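Local atomic coordinates of prolyl 4-hydroxylase (Phytophthora capsici LT1534, PDB entry 6IUQ), a protein that probably hydroxylates proline residues at the 4-position, as an iron(II)- and 2-oxoglutarate-dependent oxygenase with a double-stranded beta-helix core. Residues 44-53 / 200-208. Residues are numbered along the deposited sequence; the frame is centred on the assembly and turned at random.
Sequences FGHGWASALL and PKMDRVVLF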
# COMPACT_ATOMS: atom_id res chain seq x y z
N PHE A 44 17.19 -0.14 3.71
CA PHE A 44 18.24 0.55 2.96
C PHE A 44 19.49 0.78 3.80
O PHE A 44 20.59 0.96 3.26
CB PHE A 44 17.73 1.90 2.42
CG PHE A 44 16.73 1.77 1.31
CD1 PHE A 44 15.41 1.47 1.58
CD2 PHE A 44 17.12 1.95 -0.01
CE1 PHE A 44 14.47 1.34 0.54
CE2 PHE A 44 16.19 1.83 -1.07
CZ PHE A 44 14.87 1.52 -0.79
N GLY A 45 19.32 0.78 5.12
CA GLY A 45 20.39 1.18 6.02
C GLY A 45 20.18 2.63 6.40
O GLY A 45 19.59 3.41 5.64
N HIS A 46 20.67 3.00 7.57
CA HIS A 46 20.33 4.28 8.15
C HIS A 46 20.88 5.48 7.38
O HIS A 46 20.20 6.50 7.23
CB HIS A 46 20.80 4.35 9.60
CG HIS A 46 20.37 5.59 10.31
ND1 HIS A 46 21.15 6.72 10.37
CD2 HIS A 46 19.20 5.90 10.93
CE1 HIS A 46 20.50 7.67 11.02
NE2 HIS A 46 19.31 7.20 11.37
N GLY A 47 22.11 5.37 6.90
CA GLY A 47 22.72 6.47 6.17
C GLY A 47 21.96 6.74 4.89
O GLY A 47 21.56 7.87 4.61
N TRP A 48 21.72 5.68 4.13
CA TRP A 48 21.06 5.78 2.83
C TRP A 48 19.62 6.29 2.98
O TRP A 48 19.22 7.23 2.27
CB TRP A 48 21.11 4.42 2.12
CG TRP A 48 20.73 4.42 0.66
CD1 TRP A 48 20.49 5.51 -0.13
CD2 TRP A 48 20.52 3.27 -0.16
NE1 TRP A 48 20.15 5.10 -1.40
CE2 TRP A 48 20.15 3.73 -1.44
CE3 TRP A 48 20.59 1.89 0.07
CZ2 TRP A 48 19.87 2.86 -2.49
CZ3 TRP A 48 20.31 1.03 -0.97
CH2 TRP A 48 19.95 1.51 -2.24
N ALA A 49 18.86 5.72 3.90
CA ALA A 49 17.53 6.26 4.23
C ALA A 49 17.57 7.74 4.64
O ALA A 49 16.71 8.52 4.24
CB ALA A 49 16.88 5.43 5.33
N SER A 50 18.56 8.13 5.44
CA SER A 50 18.70 9.54 5.83
C SER A 50 18.96 10.45 4.63
O SER A 50 18.40 11.55 4.54
CB SER A 50 19.85 9.72 6.83
OG SER A 50 19.53 9.16 8.09
N ALA A 51 19.84 10.01 3.74
CA ALA A 51 20.13 10.73 2.51
C ALA A 51 18.87 11.00 1.67
O ALA A 51 18.67 12.10 1.18
CB ALA A 51 21.15 9.97 1.70
N LEU A 52 18.03 9.98 1.51
CA LEU A 52 16.80 10.11 0.72
C LEU A 52 15.86 11.12 1.38
O LEU A 52 15.25 11.96 0.70
CB LEU A 52 16.12 8.74 0.55
CG LEU A 52 16.85 7.71 -0.34
CD1 LEU A 52 16.30 6.30 -0.15
CD2 LEU A 52 16.79 8.11 -1.79
N LEU A 53 15.76 11.05 2.72
CA LEU A 53 14.93 11.97 3.50
C LEU A 53 15.41 13.41 3.35
O LEU A 53 14.60 14.32 3.16
CB LEU A 53 14.91 11.57 5.00
CG LEU A 53 14.18 12.49 6.00
CD1 LEU A 53 12.72 12.71 5.63
CD2 LEU A 53 14.30 11.99 7.45
N PRO A 200 5.10 3.61 11.10
CA PRO A 200 5.93 4.10 10.00
C PRO A 200 7.37 4.43 10.43
O PRO A 200 7.81 5.57 10.32
CB PRO A 200 5.18 5.36 9.56
CG PRO A 200 4.65 5.90 10.85
CD PRO A 200 4.27 4.68 11.68
N LYS A 201 8.09 3.43 10.91
CA LYS A 201 9.45 3.65 11.38
C LYS A 201 10.43 3.93 10.26
O LYS A 201 10.28 3.44 9.14
CB LYS A 201 9.92 2.45 12.19
CG LYS A 201 9.07 2.26 13.41
CD LYS A 201 9.59 1.19 14.33
CE LYS A 201 8.90 1.35 15.70
NZ LYS A 201 8.76 0.06 16.41
N MSE A 202 11.42 4.76 10.58
CA MSE A 202 12.53 5.10 9.71
C MSE A 202 13.13 3.85 9.08
O MSE A 202 13.44 2.88 9.78
CB MSE A 202 13.60 5.86 10.52
CG MSE A 202 14.89 6.23 9.78
SE MSE A 202 14.60 7.40 8.25
CE MSE A 202 16.19 8.54 8.32
N ASP A 203 13.26 3.87 7.76
CA ASP A 203 13.93 2.81 7.01
C ASP A 203 13.17 1.48 7.07
O ASP A 203 13.74 0.40 6.87
CB ASP A 203 15.37 2.65 7.50
CG ASP A 203 16.24 1.92 6.51
OD1 ASP A 203 15.87 1.93 5.31
OD2 ASP A 203 17.27 1.31 6.91
N ARG A 204 11.88 1.56 7.33
CA ARG A 204 11.01 0.40 7.23
C ARG A 204 10.32 0.36 5.88
O ARG A 204 9.77 1.36 5.42
CB ARG A 204 9.97 0.40 8.36
CG ARG A 204 8.86 -0.61 8.16
CD ARG A 204 7.97 -0.64 9.38
NE ARG A 204 8.54 -1.44 10.46
CZ ARG A 204 8.00 -1.55 11.67
NH1 ARG A 204 6.89 -0.87 11.99
NH2 ARG A 204 8.58 -2.33 12.57
N VAL A 205 10.33 -0.81 5.25
CA VAL A 205 9.67 -1.03 3.97
C VAL A 205 8.46 -1.95 4.15
O VAL A 205 8.56 -3.01 4.77
CB VAL A 205 10.66 -1.65 2.92
CG1 VAL A 205 9.91 -2.21 1.74
CG2 VAL A 205 11.66 -0.62 2.46
N VAL A 206 7.31 -1.54 3.62
CA VAL A 206 6.14 -2.43 3.55
C VAL A 206 5.84 -2.71 2.08
O VAL A 206 5.79 -1.79 1.27
CB VAL A 206 4.90 -1.83 4.22
CG1 VAL A 206 3.76 -2.87 4.26
CG2 VAL A 206 5.21 -1.36 5.63
N LEU A 207 5.69 -3.99 1.74
CA LEU A 207 5.23 -4.39 0.43
C LEU A 207 3.89 -5.02 0.65
O LEU A 207 3.74 -5.79 1.61
CB LEU A 207 6.15 -5.41 -0.24
CG LEU A 207 7.64 -5.11 -0.34
CD1 LEU A 207 8.35 -6.24 -1.02
CD2 LEU A 207 7.89 -3.80 -1.07
N PHE A 208 2.93 -4.68 -0.20
CA PHE A 208 1.67 -5.40 -0.19
C PHE A 208 0.99 -5.45 -1.57
O PHE A 208 1.42 -4.80 -2.52
CB PHE A 208 0.75 -4.83 0.90
CG PHE A 208 0.37 -3.38 0.76
CD1 PHE A 208 -0.65 -2.98 -0.11
CD2 PHE A 208 0.91 -2.42 1.60
CE1 PHE A 208 -1.05 -1.64 -0.20
CE2 PHE A 208 0.51 -1.08 1.52
CZ PHE A 208 -0.49 -0.69 0.62
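The carboxylate of Asp203 grips two consecutive backbone N-H groups, those of Phe44 and Gly45, just where helix 46-61 begins. This joins the helix to a type II beta turn, Lys201 to Arg204, that leads into strand 204-209 of the double-stranded beta-helix core. Phe44 N donates to Asp203 OD1 at 2.9 Å, on the syn lone pair. Gly45 N reaches Asp203 OD2 at 2.8 Å, also on the syn side but 21° out of the carboxylate plane. The second bond is the more bent of the two. With CG anti to the backbone N (chi1 -162°), the carboxylate extends to the N-cap residue Gly45. Two bonds through different oxygens should restrict its rotation. Its charge near the helix N-terminus is probably favourable.

The Phe44 ring lies beside the carboxylate, not flat against it. The two planes are 47° apart, and OD1 sits at the ring edge. Farther along that edge, Phe44 CE1 meets Val205 CG2 at 3.9 Å. Leu113 of helix 108-115 also touches Phe44. Ala49 CB packs against Asp203 CB at 3.8 Å.

Selenomethionine Met202 lies across the next helical turn. Its chain bends at chi2 and chi3, and SE passes Ala49 CB. The methyl CE touches both Ser50 and Leu53, 4.0 Å from Leu53 CD2. Nearby, His46 NE2 is hydrogen-bonded to Glu176 OE2, outside the two segments. Ser50 OG donates to His46 O, and the same hydroxyl oxygen lies 3.4 Å from Met202 CE.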